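Local coordinates for protein PfkB (Polaromonas sp. JS666, PDB 4DU5) that probably phosphorylates a sugar or related substrate with ATP, as a carbohydrate kinase of the PfkB family, at residues A65-R70 and M94-I99. Residues are numbered along the deposited sequence; the frame is centred on the assembly and turned at random.
Sequences AIGLAR and MAAEGI
Arg70 and Glu97 carry the polar part of this contact, a salt bridge between the last turn of helix 60-70 and the loop after helix 85-95. Arg70 NH2 gives the main bond, 2.7 Å to Glu97 OE1, meeting that oxygen on its syn side and staying close to the guanidinium plane; NE adds weak bonds to OE1 and OE2. The two flat groups are not coplanar but turned 51° apart. Arg70 reaches across with its chain extended from CG to NE, whereas Glu97 bends at chi2 (-67°) to present its carboxylate. Ile66 CG2 lies above one face of the guanidinium, offset toward its rim, and Arg70 NH1 hydrogen-bonds to the carbonyl of Leu325. A leucine in place of Arg70 would probably leave the Glu97 carboxylate without its positive mate.

Among the apolar contacts, Ile99 CD1 sits 4.0 Å from Ala65 CB and Ile99 CG1 packs on Ala69 CB. Met94, a selenomethionine, brings SE to 4.0 Å from Ile66 CG1, crossing that side chain at about a right angle.

Gly98, with positive phi, ends helix 85-95 in a Schellman motif. The contact packs helix 60-70 against that C-terminal end and the turn beyond, in the ribokinase-like alpha/beta fold of PfkB kinases.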
loop_
_atom_site.group_PDB
_atom_site.type_symbol
_atom_site.label_atom_id
_atom_site.label_comp_id
_atom_site.label_asym_id
_atom_site.label_seq_id
_atom_site.Cartn_x
_atom_site.Cartn_y
_atom_site.Cartn_z
ATOM N N ALA A 65 16.058 -17.256 4.708
ATOM C CA ALA A 65 15.645 -18.364 3.872
ATOM C C ALA A 65 16.338 -18.294 2.505
ATOM O O ALA A 65 16.869 -19.264 2.052
ATOM C CB ALA A 65 14.161 -18.387 3.754
ATOM N N ILE A 66 16.353 -17.141 1.873
ATOM C CA ILE A 66 17.074 -16.922 0.605
ATOM C C ILE A 66 18.593 -17.250 0.639
ATOM O O ILE A 66 19.155 -17.737 -0.327
ATOM C CB ILE A 66 16.950 -15.433 0.182
ATOM C CG1 ILE A 66 15.488 -14.996 0.003
ATOM C CG2 ILE A 66 17.822 -15.124 -1.039
ATOM C CD1 ILE A 66 15.354 -13.588 -0.651
ATOM N N GLY A 67 19.256 -16.927 1.736
ATOM C CA GLY A 67 20.664 -17.271 1.913
ATOM C C GLY A 67 20.913 -18.757 2.082
ATOM O O GLY A 67 21.707 -19.331 1.348
ATOM N N LEU A 68 20.246 -19.376 3.054
ATOM C CA LEU A 68 20.232 -20.823 3.172
ATOM C C LEU A 68 19.881 -21.545 1.890
ATOM O O LEU A 68 20.439 -22.605 1.644
ATOM C CB LEU A 68 19.240 -21.296 4.219
ATOM C CG LEU A 68 19.300 -20.836 5.657
ATOM C CD1 LEU A 68 18.169 -21.525 6.427
ATOM C CD2 LEU A 68 20.657 -21.131 6.291
ATOM N N ALA A 69 18.937 -21.030 1.099
ATOM C CA ALA A 69 18.591 -21.678 -0.172
ATOM C C ALA A 69 19.699 -21.506 -1.233
ATOM O O ALA A 69 19.991 -22.432 -2.016
ATOM C CB ALA A 69 17.272 -21.197 -0.688
ATOM N N ARG A 70 20.320 -20.332 -1.261
ATOM C CA ARG A 70 21.464 -20.110 -2.156
ATOM C C ARG A 70 22.691 -20.929 -1.752
ATOM O O ARG A 70 23.575 -21.153 -2.561
ATOM C CB ARG A 70 21.842 -18.627 -2.256
ATOM C CG ARG A 70 20.776 -17.775 -2.919
ATOM C CD ARG A 70 21.107 -16.314 -2.750
ATOM N NE ARG A 70 20.204 -15.474 -3.515
ATOM C CZ ARG A 70 20.352 -14.153 -3.649
ATOM N NH1 ARG A 70 21.371 -13.522 -3.063
ATOM N NH2 ARG A 70 19.478 -13.449 -4.366
HETATM N N MSE A 94 10.298 -15.582 -4.106
HETATM C CA MSE A 94 10.677 -16.581 -3.116
HETATM C C MSE A 94 10.872 -17.984 -3.709
HETATM O O MSE A 94 11.736 -18.717 -3.248
HETATM C CB MSE A 94 9.639 -16.622 -2.011
HETATM C CG MSE A 94 10.232 -16.627 -0.664
HETATM SE SE MSE A 94 11.459 -15.138 -0.347
HETATM C CE MSE A 94 10.349 -13.621 -0.929
ATOM N N ALA A 95 10.080 -18.341 -4.722
ATOM C CA ALA A 95 10.178 -19.629 -5.420
ATOM C C ALA A 95 11.302 -19.701 -6.433
ATOM O O ALA A 95 11.791 -20.788 -6.707
ATOM C CB ALA A 95 8.864 -19.969 -6.123
ATOM N N ALA A 96 11.691 -18.569 -7.012
ATOM C CA ALA A 96 12.772 -18.560 -7.995
ATOM C C ALA A 96 14.094 -18.671 -7.261
ATOM O O ALA A 96 15.174 -18.665 -7.866
ATOM C CB ALA A 96 12.744 -17.288 -8.837
ATOM N N GLU A 97 14.018 -18.737 -5.940
ATOM C CA GLU A 97 15.212 -18.930 -5.137
ATOM C C GLU A 97 15.378 -20.388 -4.742
ATOM O O GLU A 97 16.380 -20.745 -4.145
ATOM C CB GLU A 97 15.220 -18.014 -3.887
ATOM C CG GLU A 97 15.593 -16.533 -4.146
ATOM C CD GLU A 97 17.052 -16.315 -4.581
ATOM O OE1 GLU A 97 17.450 -15.143 -4.741
ATOM O OE2 GLU A 97 17.819 -17.293 -4.765
ATOM N N GLY A 98 14.398 -21.223 -5.066
ATOM C CA GLY A 98 14.419 -22.631 -4.668
ATOM C C GLY A 98 13.753 -22.984 -3.343
ATOM O O GLY A 98 13.848 -24.124 -2.889
ATOM N N ILE A 99 13.071 -22.013 -2.732
ATOM C CA ILE A 99 12.359 -22.215 -1.468
ATOM C C ILE A 99 11.052 -22.952 -1.684
ATOM O O ILE A 99 10.275 -22.572 -2.548
ATOM C CB ILE A 99 12.059 -20.872 -0.776
ATOM C CG1 ILE A 99 13.373 -20.116 -0.539
ATOM C CG2 ILE A 99 11.322 -21.098 0.524
ATOM C CD1 ILE A 99 13.237 -18.660 -0.129
#